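Local coordinates for protein acyl-CoA dehydrogenase (Bacillus subtilis, PDB 5LNX) that catalyses the FAD-dependent oxidation of saturated acyl-CoA esters to 2,3-dehydroacyl-CoA, handing the electrons on to an acceptor, at residues 49-54 with 60-65; 65-70 with 87-92; 93-98 with 234-239; 242-247 with 358-363. All coordinates share one frame; numbering follows the deposited sequence.

Contact 1 (49-54 with 60-65); sequences MGIPVP and AGADVV
Gly50, Ile51 and Val53 each offer a carbonyl to one of three successive backbone N-H groups, those of Ala60, Gly61 and Ala62, and these bonds hold the two segments together. Ala60 N reaches Gly50 O at 3.0 Å with an almost straight N-H (171°). In the other two bonds, Gly61 N to Val53 O (2.9 Å) and Ala62 N to Ile51 O (3.0 Å), the N-H is bent, at 138° in each. A CA-H...O contact adds to the set, Pro52 CA lying 3.4 Å from Ala62 O. Gly61 has a positive phi, a conformation open to glycine, and the chain turns there.

All this closes a non-regular loop of the N-terminal domain, between helix 37-45 and helix 64-77. Asp63 takes the N-cap position of the second helix, its side chain capping a backbone N in the first turn, and OD2 is hydrogen-bonded to Ser66 OG.

Apolar packing is slight. The CG2 branch of Ile51, anti to the backbone N, meets Ala62 CB at 3.9 Å, while the rest of that side chain goes on to Ala70 of helix 64-77. Pro52 rests its ring on Tyr67 and Thr89.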
loop_
_atom_site.group_PDB
_atom_site.type_symbol
_atom_site.label_atom_id
_atom_site.label_comp_id
_atom_site.label_asym_id
_atom_site.label_seq_id
_atom_site.Cartn_x
_atom_site.Cartn_y
_atom_site.Cartn_z
ATOM N N MET D 49 -2.833 25.777 -28.977
ATOM C CA MET D 49 -1.382 25.878 -28.723
ATOM C C MET D 49 -0.895 27.065 -27.879
ATOM O O MET D 49 0.280 27.134 -27.530
ATOM C CB MET D 49 -0.637 25.872 -30.060
ATOM C CG MET D 49 -0.698 24.538 -30.775
ATOM S SD MET D 49 0.439 23.383 -30.015
ATOM C CE MET D 49 -0.454 21.871 -30.058
ATOM N N GLY D 50 -1.809 27.963 -27.548
ATOM C CA GLY D 50 -1.534 29.099 -26.694
ATOM C C GLY D 50 -2.730 29.490 -25.871
ATOM O O GLY D 50 -3.200 30.608 -25.938
ATOM N N ILE D 51 -3.210 28.564 -25.059
ATOM C CA ILE D 51 -4.553 28.688 -24.446
ATOM C C ILE D 51 -4.599 29.697 -23.289
ATOM O O ILE D 51 -5.520 30.514 -23.230
ATOM C CB ILE D 51 -5.120 27.329 -23.987
ATOM C CG1 ILE D 51 -5.078 26.343 -25.162
ATOM C CG2 ILE D 51 -6.513 27.513 -23.357
ATOM C CD1 ILE D 51 -5.909 25.094 -24.977
ATOM N N PRO D 52 -3.596 29.664 -22.381
ATOM C CA PRO D 52 -3.544 30.655 -21.324
ATOM C C PRO D 52 -2.671 31.869 -21.701
ATOM O O PRO D 52 -2.271 32.653 -20.832
ATOM C CB PRO D 52 -2.930 29.860 -20.169
ATOM C CG PRO D 52 -2.116 28.782 -20.816
ATOM C CD PRO D 52 -2.427 28.771 -22.287
ATOM N N VAL D 53 -2.389 32.007 -22.991
ATOM C CA VAL D 53 -1.704 33.179 -23.535
ATOM C C VAL D 53 -2.747 34.261 -23.846
ATOM O O VAL D 53 -3.831 33.944 -24.313
ATOM C CB VAL D 53 -0.956 32.850 -24.846
ATOM C CG1 VAL D 53 -0.103 34.037 -25.280
ATOM C CG2 VAL D 53 -0.085 31.608 -24.689
ATOM N N PRO D 54 -2.436 35.538 -23.557
ATOM C CA PRO D 54 -3.397 36.548 -23.966
ATOM C C PRO D 54 -3.442 36.779 -25.470
ATOM O O PRO D 54 -2.533 36.406 -26.196
ATOM C CB PRO D 54 -2.919 37.800 -23.240
ATOM C CG PRO D 54 -2.197 37.289 -22.049
ATOM C CD PRO D 54 -1.535 36.033 -22.501
ATOM N N ALA D 60 -5.249 32.310 -27.220
ATOM C CA ALA D 60 -6.701 32.100 -27.073
ATOM C C ALA D 60 -7.350 33.039 -26.052
ATOM O O ALA D 60 -8.563 33.221 -26.048
ATOM C CB ALA D 60 -6.972 30.671 -26.692
ATOM N N GLY D 61 -6.527 33.617 -25.187
ATOM C CA GLY D 61 -6.976 34.618 -24.216
ATOM C C GLY D 61 -7.720 34.019 -23.036
ATOM O O GLY D 61 -8.426 34.716 -22.306
ATOM N N ALA D 62 -7.538 32.720 -22.843
ATOM C CA ALA D 62 -8.270 31.984 -21.820
ATOM C C ALA D 62 -7.439 31.895 -20.531
ATOM O O ALA D 62 -6.321 32.403 -20.485
ATOM C CB ALA D 62 -8.652 30.599 -22.332
ATOM N N ASP D 63 -7.997 31.232 -19.512
ATOM C CA ASP D 63 -7.379 31.130 -18.197
ATOM C C ASP D 63 -6.709 29.766 -17.989
ATOM O O ASP D 63 -6.679 28.909 -18.876
ATOM C CB ASP D 63 -8.393 31.450 -17.076
ATOM C CG ASP D 63 -9.421 30.324 -16.854
ATOM O OD1 ASP D 63 -9.884 30.158 -15.700
ATOM O OD2 ASP D 63 -9.732 29.575 -17.807
ATOM N N VAL D 64 -6.158 29.581 -16.802
ATOM C CA VAL D 64 -5.268 28.461 -16.542
ATOM C C VAL D 64 -6.055 27.168 -16.246
ATOM O O VAL D 64 -5.600 26.067 -16.555
ATOM C CB VAL D 64 -4.250 28.853 -15.469
ATOM C CG1 VAL D 64 -4.931 29.072 -14.160
ATOM C CG2 VAL D 64 -3.097 27.868 -15.331
ATOM N N VAL D 65 -7.227 27.296 -15.642
ATOM C CA VAL D 65 -8.135 26.144 -15.482
ATOM C C VAL D 65 -8.520 25.551 -16.853
ATOM O O VAL D 65 -8.326 24.371 -17.099
ATOM C CB VAL D 65 -9.402 26.530 -14.702
ATOM C CG1 VAL D 65 -10.468 25.433 -14.779
ATOM C CG2 VAL D 65 -9.047 26.824 -13.254
#

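Contact 2 (65-70 with 87-92); sequences VSYILA and VHTSVG
Tyr67 reaches across from helix 64-77 and sets its phenol end against Thr89 and Ser90, neighbours in the last turn of helix 79-90. Its CG lies anti to the backbone N (chi1 157°), which sends the ring straight out from its helix to span the 9.3 Å between the CA atoms of Tyr67 and Thr89. Thr89 comes from the opposite direction. Its CB meets the ring obliquely, 3.7 Å from Tyr67 CE1, and its CG2 lies equally far from that carbon. Beyond the ring, Tyr67 OH settles beside two carbons, 3.5 Å from Ser90 CB and 3.6 Å from Thr89 CB.

The small side chains turn their own hydroxyls back onto their helix. Thr89 OG1, beside its backbone N, bonds to Leu85 O; Ser90 OG, at chi1 69°, bonds to Ser86 O. Replacing Tyr67 with an alanine would probably open a gap between the two helices and strip Thr89 CG2 of its aromatic neighbour.

Within this helical N-terminal domain, then, two hydroxyl residues present mainly carbon to the tyrosine, and the helices are joined here by van der Waals packing instead of polar bonds.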
loop_
_atom_site.group_PDB
_atom_site.type_symbol
_atom_site.label_atom_id
_atom_site.label_comp_id
_atom_site.label_asym_id
_atom_site.label_seq_id
_atom_site.Cartn_x
_atom_site.Cartn_y
_atom_site.Cartn_z
ATOM N N VAL D 65 -7.227 27.296 -15.642
ATOM C CA VAL D 65 -8.135 26.144 -15.482
ATOM C C VAL D 65 -8.520 25.551 -16.853
ATOM O O VAL D 65 -8.326 24.371 -17.099
ATOM C CB VAL D 65 -9.402 26.530 -14.702
ATOM C CG1 VAL D 65 -10.468 25.433 -14.779
ATOM C CG2 VAL D 65 -9.047 26.824 -13.254
ATOM N N SER D 66 -8.990 26.404 -17.757
ATOM C CA SER D 66 -9.287 25.997 -19.133
ATOM C C SER D 66 -8.114 25.282 -19.819
ATOM O O SER D 66 -8.298 24.316 -20.567
ATOM C CB SER D 66 -9.665 27.214 -19.958
ATOM O OG SER D 66 -10.763 27.901 -19.394
ATOM N N TYR D 67 -6.915 25.796 -19.574
ATOM C CA TYR D 67 -5.702 25.263 -20.163
ATOM C C TYR D 67 -5.383 23.881 -19.604
ATOM O O TYR D 67 -5.042 22.959 -20.338
ATOM C CB TYR D 67 -4.533 26.228 -19.898
ATOM C CG TYR D 67 -3.165 25.572 -19.968
ATOM C CD1 TYR D 67 -2.667 25.094 -21.169
ATOM C CD2 TYR D 67 -2.400 25.419 -18.828
ATOM C CE1 TYR D 67 -1.426 24.496 -21.239
ATOM C CE2 TYR D 67 -1.165 24.812 -18.875
ATOM C CZ TYR D 67 -0.671 24.364 -20.088
ATOM O OH TYR D 67 0.567 23.751 -20.135
ATOM N N ILE D 68 -5.390 23.789 -18.292
ATOM C CA ILE D 68 -5.097 22.537 -17.585
ATOM C C ILE D 68 -6.164 21.527 -17.923
ATOM O O ILE D 68 -5.892 20.348 -18.128
ATOM C CB ILE D 68 -5.110 22.741 -16.068
ATOM C CG1 ILE D 68 -3.695 22.917 -15.535
ATOM C CG2 ILE D 68 -5.198 21.426 -15.303
ATOM C CD1 ILE D 68 -2.762 24.100 -15.686
ATOM N N LEU D 69 -7.387 22.020 -17.988
ATOM C CA LEU D 69 -8.535 21.248 -18.465
ATOM C C LEU D 69 -8.273 20.619 -19.823
ATOM O O LEU D 69 -8.540 19.438 -20.045
ATOM C CB LEU D 69 -9.744 22.178 -18.529
ATOM C CG LEU D 69 -11.100 21.754 -19.025
ATOM C CD1 LEU D 69 -11.853 21.107 -17.867
ATOM C CD2 LEU D 69 -11.840 22.992 -19.492
ATOM N N ALA D 70 -7.729 21.411 -20.729
ATOM C CA ALA D 70 -7.383 20.918 -22.058
ATOM C C ALA D 70 -6.441 19.727 -21.930
ATOM O O ALA D 70 -6.752 18.619 -22.385
ATOM C CB ALA D 70 -6.759 22.023 -22.904
ATOM N N VAL D 87 4.462 20.998 -22.049
ATOM C CA VAL D 87 5.793 21.572 -22.066
ATOM C C VAL D 87 5.763 22.838 -22.914
ATOM O O VAL D 87 6.202 23.905 -22.474
ATOM C CB VAL D 87 6.839 20.571 -22.604
ATOM C CG1 VAL D 87 8.107 21.286 -23.031
ATOM C CG2 VAL D 87 7.167 19.533 -21.534
ATOM N N HIS D 88 5.237 22.702 -24.125
ATOM C CA HIS D 88 5.205 23.803 -25.106
ATOM C C HIS D 88 4.779 25.089 -24.440
ATOM O O HIS D 88 5.437 26.123 -24.563
ATOM C CB HIS D 88 4.268 23.452 -26.277
ATOM C CG HIS D 88 3.819 24.624 -27.093
ATOM N ND1 HIS D 88 4.443 24.999 -28.258
ATOM C CD2 HIS D 88 2.761 25.461 -26.950
ATOM C CE1 HIS D 88 3.829 26.052 -28.773
ATOM N NE2 HIS D 88 2.797 26.347 -28.003
ATOM N N THR D 89 3.664 25.018 -23.733
ATOM C CA THR D 89 3.030 26.210 -23.140
ATOM C C THR D 89 3.610 26.691 -21.833
ATOM O O THR D 89 3.946 27.855 -21.694
ATOM C CB THR D 89 1.554 25.929 -22.860
ATOM O OG1 THR D 89 1.005 25.264 -23.999
ATOM C CG2 THR D 89 0.787 27.204 -22.549
ATOM N N SER D 90 3.688 25.768 -20.881
ATOM C CA SER D 90 3.925 26.069 -19.484
ATOM C C SER D 90 5.404 26.410 -19.200
ATOM O O SER D 90 5.736 27.148 -18.265
ATOM C CB SER D 90 3.510 24.836 -18.694
ATOM O OG SER D 90 4.421 23.778 -18.942
ATOM N N VAL D 91 6.286 25.769 -19.953
ATOM C CA VAL D 91 7.735 25.968 -19.801
ATOM C C VAL D 91 8.489 26.328 -21.101
ATOM O O VAL D 91 9.638 26.755 -21.047
ATOM C CB VAL D 91 8.392 24.751 -19.139
ATOM C CG1 VAL D 91 7.842 24.573 -17.732
ATOM C CG2 VAL D 91 8.207 23.491 -19.973
ATOM N N GLY D 92 7.828 26.190 -22.249
ATOM C CA GLY D 92 8.367 26.663 -23.526
ATOM C C GLY D 92 7.923 28.061 -23.933
ATOM O O GLY D 92 8.629 28.753 -24.656
#

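Contact 3 (93-98 with 234-239); sequences TNPILY and MANLNV
Pro95 and Asn236 mark the nearest approach of the two backbones, their CA atoms 6.7 Å apart. The axes of the short helical segments 94-98 and 234-239 pass 10.3 Å from each other, with 120° between their N-to-C directions, so the helices cross steeply and touch over a small patch. Helix 94-98 has just begun here: Leu97 N bonds to Thr93 O and Tyr98 N to Asn94 O. Pro95 fits easily into this first turn, where its missing N-H costs no bond of the helix.

The crossing joins two domains of the acyl-CoA dehydrogenase fold. Segment 93-98 belongs to the helical N-terminal domain, while 234-239 lies near the start of helix 229-265, the long helix that opens the C-terminal domain. Pro95 and Ile96 also rest on Ile165 of strand 163-169, which brings the middle domain to the same place.

Asn236 carries the side-chain part of the contact. Its CG stands anti to the carbonyl carbon (chi1 -75°), and the amide projects into a notch formed by Asn94, Pro95 and Tyr98. The proline ring crosses it at a slant, Pro95 CG lying 3.9 Å from Asn236 CG. Asn94 adds its CB methylene to the wall of the notch. At the exposed end of the contact, Tyr98 turns the CD2 edge of its ring to the amide, the two planes 29° apart, while Leu97 CG lies above one face of that ring, off toward its edge. Phe99 and Val91 also touch Asn236.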
loop_
_atom_site.group_PDB
_atom_site.type_symbol
_atom_site.label_atom_id
_atom_site.label_comp_id
_atom_site.label_asym_id
_atom_site.label_seq_id
_atom_site.Cartn_x
_atom_site.Cartn_y
_atom_site.Cartn_z
ATOM N N THR D 93 6.733 28.465 -23.512
ATOM C CA THR D 93 6.153 29.756 -23.941
ATOM C C THR D 93 5.958 30.708 -22.740
ATOM O O THR D 93 6.207 31.916 -22.842
ATOM C CB THR D 93 4.840 29.634 -24.760
ATOM O OG1 THR D 93 3.775 29.612 -23.830
ATOM C CG2 THR D 93 4.765 28.383 -25.651
ATOM N N ASN D 94 5.521 30.166 -21.604
ATOM C CA ASN D 94 5.184 30.987 -20.420
ATOM C C ASN D 94 6.379 31.733 -19.825
ATOM O O ASN D 94 6.234 32.858 -19.357
ATOM C CB ASN D 94 4.501 30.137 -19.326
ATOM C CG ASN D 94 2.995 29.973 -19.532
ATOM O OD1 ASN D 94 2.423 30.456 -20.503
ATOM N ND2 ASN D 94 2.345 29.334 -18.569
ATOM N N PRO D 95 7.568 31.112 -19.821
ATOM C CA PRO D 95 8.715 31.840 -19.266
ATOM C C PRO D 95 8.950 33.151 -19.986
ATOM O O PRO D 95 9.198 34.166 -19.331
ATOM C CB PRO D 95 9.890 30.884 -19.480
ATOM C CG PRO D 95 9.276 29.526 -19.568
ATOM C CD PRO D 95 7.930 29.731 -20.204
ATOM N N ILE D 96 8.817 33.135 -21.307
ATOM C CA ILE D 96 8.848 34.383 -22.087
ATOM C C ILE D 96 7.706 35.309 -21.661
ATOM O O ILE D 96 7.916 36.488 -21.372
ATOM C CB ILE D 96 8.719 34.143 -23.605
ATOM C CG1 ILE D 96 9.879 33.277 -24.124
ATOM C CG2 ILE D 96 8.666 35.480 -24.345
ATOM C CD1 ILE D 96 9.791 32.927 -25.594
ATOM N N LEU D 97 6.494 34.754 -21.629
ATOM C CA LEU D 97 5.295 35.512 -21.298
ATOM C C LEU D 97 5.414 36.236 -19.954
ATOM O O LEU D 97 4.994 37.389 -19.826
ATOM C CB LEU D 97 4.046 34.613 -21.292
ATOM C CG LEU D 97 2.728 35.244 -20.777
ATOM C CD1 LEU D 97 2.353 36.483 -21.582
ATOM C CD2 LEU D 97 1.593 34.248 -20.810
ATOM N N TYR D 98 5.987 35.560 -18.966
ATOM C CA TYR D 98 5.953 36.050 -17.578
ATOM C C TYR D 98 7.205 36.818 -17.138
ATOM O O TYR D 98 7.137 37.633 -16.215
ATOM C CB TYR D 98 5.688 34.890 -16.619
ATOM C CG TYR D 98 4.285 34.331 -16.714
ATOM C CD1 TYR D 98 3.174 35.165 -16.608
ATOM C CD2 TYR D 98 4.066 32.967 -16.903
ATOM C CE1 TYR D 98 1.890 34.658 -16.716
ATOM C CE2 TYR D 98 2.785 32.455 -17.002
ATOM C CZ TYR D 98 1.700 33.305 -16.913
ATOM O OH TYR D 98 0.424 32.800 -17.003
ATOM N N MET D 234 11.881 27.262 -11.772
ATOM C CA MET D 234 11.001 26.716 -10.726
ATOM C C MET D 234 9.599 27.338 -10.737
ATOM O O MET D 234 8.597 26.636 -10.599
ATOM C CB MET D 234 11.626 26.902 -9.342
ATOM C CG MET D 234 12.868 26.043 -9.108
ATOM S SD MET D 234 12.524 24.257 -9.072
ATOM C CE MET D 234 11.797 23.985 -7.423
ATOM N N ALA D 235 9.545 28.648 -10.966
ATOM C CA ALA D 235 8.277 29.402 -10.998
ATOM C C ALA D 235 7.280 28.794 -11.979
ATOM O O ALA D 235 6.092 28.647 -11.675
ATOM C CB ALA D 235 8.531 30.852 -11.371
ATOM N N ASN D 236 7.796 28.445 -13.150
ATOM C CA ASN D 236 7.009 27.854 -14.217
ATOM C C ASN D 236 6.775 26.366 -13.999
ATOM O O ASN D 236 5.722 25.823 -14.355
ATOM C CB ASN D 236 7.720 28.067 -15.554
ATOM C CG ASN D 236 7.592 29.492 -16.062
ATOM O OD1 ASN D 236 8.575 30.135 -16.417
ATOM N ND2 ASN D 236 6.373 29.987 -16.108
ATOM N N LEU D 237 7.792 25.696 -13.464
ATOM C CA LEU D 237 7.703 24.275 -13.138
ATOM C C LEU D 237 6.492 23.947 -12.241
ATOM O O LEU D 237 5.971 22.822 -12.285
ATOM C CB LEU D 237 9.006 23.787 -12.512
ATOM C CG LEU D 237 9.997 23.261 -13.561
ATOM C CD1 LEU D 237 11.395 23.089 -12.987
ATOM C CD2 LEU D 237 9.515 21.941 -14.162
ATOM N N ASN D 238 6.068 24.931 -11.436
ATOM C CA ASN D 238 4.842 24.831 -10.642
ATOM C C ASN D 238 3.578 24.599 -11.494
ATOM O O ASN D 238 2.846 23.632 -11.286
ATOM C CB ASN D 238 4.650 26.089 -9.779
ATOM C CG ASN D 238 5.409 26.032 -8.474
ATOM O OD1 ASN D 238 5.994 25.012 -8.107
ATOM N ND2 ASN D 238 5.398 27.143 -7.753
ATOM N N VAL D 239 3.331 25.507 -12.438
ATOM C CA VAL D 239 2.239 25.368 -13.402
ATOM C C VAL D 239 2.441 24.132 -14.269
ATOM O O VAL D 239 1.480 23.435 -14.630
ATOM C CB VAL D 239 2.144 26.594 -14.351
ATOM C CG1 VAL D 239 0.747 26.717 -14.941
#

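Contact 4 (242-247 with 358-363); sequences IGIAAQ and QIYEGT. With FAD (flavin-adenine dinucleotide), chain S.
Ile244, from helix 229-265, gives up the most surface here, wedging between Tyr360 and Glu361 of the loop that follows helix 348-356. Its branches divide the work. CD1 approaches Tyr360 CE1 obliquely at 3.5 Å, with CG2 close to the same ring carbon, while CG1 lies 3.5 Å from Glu361 CG and stays beside the carboxylate carbon.

Tyr360, the second large contributor, is gripped at both ends. Its hydroxyl donates to Gln247 OE1 at 2.5 Å, landing on a lone pair in the carbonyl plane (C=O...O angle 112°). Gln247 can reach it because its chain is extended, CG anti to the backbone N (chi1 -171°). Toward the cofactor the tyrosine presents an edge, CD2 lying 3.2 Å from FAD C6, above the isoalloxazine face. A leucine in its place would probably leave Gln247 OE1 without its donor and take the aromatic edge away from the flavin.

Glu361 sits in a Tyr-Glu-Gly-Thr sequence; in short-chain relatives the glutamate at this position is the catalytic base. Two residues on, Thr363 OG1 donates to FAD O2B at 2.6 Å and, through a weak bond with Ile366 N, caps helix 364-376. Behind the contact, Ile242 and Ala245 pack helix 229-265 against helices 277-305 and 311-326 of the C-terminal bundle, while Gln358 O of the loop is bonded to Gln334 of the second subunit.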
loop_
_atom_site.group_PDB
_atom_site.type_symbol
_atom_site.label_atom_id
_atom_site.label_comp_id
_atom_site.label_asym_id
_atom_site.label_seq_id
_atom_site.Cartn_x
_atom_site.Cartn_y
_atom_site.Cartn_z
ATOM N N ILE D 242 1.299 20.903 -12.262
ATOM C CA ILE D 242 -0.160 20.760 -12.303
ATOM C C ILE D 242 -0.590 20.126 -13.626
ATOM O O ILE D 242 -1.455 19.251 -13.673
ATOM C CB ILE D 242 -0.873 22.115 -12.201
ATOM C CG1 ILE D 242 -0.494 22.824 -10.897
ATOM C CG2 ILE D 242 -2.387 21.924 -12.283
ATOM C CD1 ILE D 242 -0.941 24.266 -10.841
ATOM N N GLY D 243 0.054 20.565 -14.697
ATOM C CA GLY D 243 -0.102 19.946 -16.013
ATOM C C GLY D 243 0.289 18.494 -16.017
ATOM O O GLY D 243 -0.437 17.637 -16.524
ATOM N N ILE D 244 1.427 18.178 -15.431
ATOM C CA ILE D 244 1.848 16.743 -15.334
ATOM C C ILE D 244 0.837 15.931 -14.519
ATOM O O ILE D 244 0.584 14.772 -14.820
ATOM C CB ILE D 244 3.206 16.584 -14.669
ATOM C CG1 ILE D 244 4.289 17.280 -15.496
ATOM C CG2 ILE D 244 3.548 15.116 -14.492
ATOM C CD1 ILE D 244 4.400 16.788 -16.927
ATOM N N ALA D 245 0.228 16.584 -13.538
ATOM C CA ALA D 245 -0.757 15.958 -12.679
ATOM C C ALA D 245 -2.037 15.656 -13.474
ATOM O O ALA D 245 -2.624 14.571 -13.367
ATOM C CB ALA D 245 -1.084 16.870 -11.508
ATOM N N ALA D 246 -2.466 16.670 -14.221
ATOM C CA ALA D 246 -3.549 16.566 -15.198
ATOM C C ALA D 246 -3.300 15.476 -16.236
ATOM O O ALA D 246 -4.222 14.775 -16.661
ATOM C CB ALA D 246 -3.740 17.909 -15.893
ATOM N N GLN D 247 -2.054 15.336 -16.655
ATOM C CA GLN D 247 -1.657 14.229 -17.540
ATOM C C GLN D 247 -1.907 12.900 -16.851
ATOM O O GLN D 247 -2.551 12.006 -17.412
ATOM C CB GLN D 247 -0.178 14.328 -17.925
ATOM C CG GLN D 247 0.259 13.345 -18.998
ATOM C CD GLN D 247 1.776 13.227 -19.134
ATOM O OE1 GLN D 247 2.540 13.789 -18.343
ATOM N NE2 GLN D 247 2.216 12.493 -20.154
ATOM N N GLN D 358 5.735 9.937 -12.505
ATOM C CA GLN D 358 6.368 9.898 -11.193
ATOM C C GLN D 358 7.810 10.488 -11.142
ATOM O O GLN D 358 8.379 10.675 -10.068
ATOM C CB GLN D 358 6.419 8.463 -10.683
ATOM C CG GLN D 358 5.081 7.757 -10.599
ATOM C CD GLN D 358 5.224 6.393 -9.972
ATOM O OE1 GLN D 358 5.730 5.472 -10.608
ATOM N NE2 GLN D 358 4.770 6.241 -8.730
ATOM N N ILE D 359 8.338 10.832 -12.311
ATOM C CA ILE D 359 9.755 11.013 -12.522
ATOM C C ILE D 359 10.080 12.442 -12.945
ATOM O O ILE D 359 10.867 13.121 -12.282
ATOM C CB ILE D 359 10.294 10.044 -13.596
ATOM C CG1 ILE D 359 10.112 8.605 -13.131
ATOM C CG2 ILE D 359 11.772 10.348 -13.879
ATOM C CD1 ILE D 359 10.767 7.558 -14.015
ATOM N N TYR D 360 9.544 12.871 -14.083
ATOM C CA TYR D 360 9.851 14.219 -14.613
ATOM C C TYR D 360 9.048 15.381 -14.028
ATOM O O TYR D 360 8.014 15.197 -13.388
ATOM C CB TYR D 360 9.822 14.269 -16.145
ATOM C CG TYR D 360 8.466 14.112 -16.828
ATOM C CD1 TYR D 360 7.266 13.887 -16.143
ATOM C CD2 TYR D 360 8.440 14.061 -18.178
ATOM C CE1 TYR D 360 6.081 13.676 -16.835
ATOM C CE2 TYR D 360 7.288 13.836 -18.874
ATOM C CZ TYR D 360 6.098 13.661 -18.212
ATOM O OH TYR D 360 4.952 13.390 -18.919
ATOM N N GLU D 361 9.550 16.582 -14.317
ATOM C CA GLU D 361 9.112 17.827 -13.693
ATOM C C GLU D 361 9.121 17.677 -12.183
ATOM O O GLU D 361 8.277 18.252 -11.469
ATOM C CB GLU D 361 7.759 18.275 -14.213
ATOM C CG GLU D 361 7.692 18.231 -15.749
ATOM C CD GLU D 361 6.985 19.407 -16.372
ATOM O OE1 GLU D 361 6.392 20.227 -15.624
ATOM O OE2 GLU D 361 7.036 19.503 -17.623
ATOM N N GLY D 362 10.137 16.954 -11.707
ATOM C CA GLY D 362 10.352 16.798 -10.279
ATOM C C GLY D 362 9.851 15.459 -9.801
ATOM O O GLY D 362 8.646 15.288 -9.579
ATOM N N THR D 363 10.777 14.511 -9.660
ATOM C CA THR D 363 10.468 13.173 -9.133
ATOM C C THR D 363 9.644 13.283 -7.859
ATOM O O THR D 363 9.800 14.226 -7.089
ATOM C CB THR D 363 11.712 12.359 -8.768
ATOM O OG1 THR D 363 12.355 12.966 -7.639
ATOM C CG2 THR D 363 12.693 12.251 -9.925
HETATM P PA FAD S . 18.042 11.920 -10.359
HETATM O O1A FAD S . 17.393 13.275 -10.130
HETATM O O2A FAD S . 19.504 11.661 -10.200
HETATM O O5B FAD S . 17.284 10.947 -9.324
HETATM C C5B FAD S . 17.424 9.535 -9.272
HETATM C C4B FAD S . 16.445 9.062 -8.199
HETATM O O4B FAD S . 16.957 9.521 -6.971
HETATM C C3B FAD S . 15.055 9.658 -8.364
HETATM O O3B FAD S . 14.043 8.745 -7.924
HETATM C C2B FAD S . 15.044 10.844 -7.443
HETATM O O2B FAD S . 13.792 10.957 -6.791
HETATM C C1B FAD S . 16.055 10.451 -6.414
HETATM N N9A FAD S . 16.801 11.536 -5.792
HETATM C C8A FAD S . 17.947 12.124 -6.204
HETATM N N7A FAD S . 18.362 13.033 -5.268
HETATM C C5A FAD S . 17.453 13.020 -4.258
HETATM C C6A FAD S . 17.249 13.674 -2.962
HETATM N N6A FAD S . 18.094 14.610 -2.505
HETATM N N1A FAD S . 16.188 13.300 -2.216
HETATM C C2A FAD S . 15.299 12.364 -2.581
HETATM N N3A FAD S . 15.423 11.731 -3.751
HETATM C C4A FAD S . 16.450 12.001 -4.598
HETATM N N1 FAD S . 14.240 17.774 -18.375
HETATM C C2 FAD S . 14.080 19.046 -18.813
HETATM O O2 FAD S . 14.872 19.900 -18.395
HETATM N N3 FAD S . 13.105 19.430 -19.665
HETATM C C4 FAD S . 12.215 18.558 -20.155
HETATM O O4 FAD S . 11.313 18.916 -20.952
HETATM C C4X FAD S . 12.340 17.147 -19.739
HETATM N N5 FAD S . 11.479 16.214 -20.199
HETATM C C5X FAD S . 11.609 14.919 -19.833
HETATM C C6 FAD S . 10.755 14.008 -20.401
HETATM C C7 FAD S . 10.798 12.681 -20.053
HETATM C C7M FAD S . 9.731 11.804 -20.658
HETATM C C8 FAD S . 11.837 12.224 -19.092
HETATM C C8M FAD S . 11.970 10.791 -18.651
HETATM C C9 FAD S . 12.719 13.130 -18.555
HETATM C C9A FAD S . 12.663 14.477 -18.885
HETATM N N10 FAD S . 13.603 15.440 -18.391
HETATM C C10 FAD S . 13.433 16.788 -18.793
HETATM C "C1'" FAD S . 14.628 15.084 -17.398
HETATM C "C2'" FAD S . 13.945 14.919 -16.020
HETATM O "O2'" FAD S . 13.380 16.130 -15.486
HETATM C "C3'" FAD S . 14.902 14.283 -15.021
HETATM O "O3'" FAD S . 14.959 12.885 -15.296
HETATM C "C4'" FAD S . 14.477 14.562 -13.587
HETATM O "O4'" FAD S . 14.635 15.965 -13.313
HETATM C "C5'" FAD S . 15.254 13.708 -12.554
HETATM O "O5'" FAD S . 16.680 13.730 -12.646
HETATM P P FAD S . 17.579 12.433 -13.060
HETATM O O1P FAD S . 19.059 12.770 -13.045
HETATM O O2P FAD S . 17.004 11.827 -14.312
HETATM O O3P FAD S . 17.575 11.396 -11.820
#

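How the contacts relate
Contact 1 is the part-exposed one, a loop held by backbone bonds; contacts 2, 3 and 4 are buried and rely on side chains. Contacts 1 and 2 share Val65 and helix 64-77, and a weak hydrogen bond ties Met49 O to His88 NE2. From contact 2 the chain runs directly into contact 3, where Thr89 O probably accepts from Asn94 N. Contacts 3 and 4 use separate parts of helix 229-265, bridged by Leu237 against Glu361. Ile68 joins contact 2 to contact 4 through Ile242 and Ala246. Chemistry changes along the way: carbon packing between helices in contact 2, an amide in a notch in contact 3, and in contact 4 direct FAD binding.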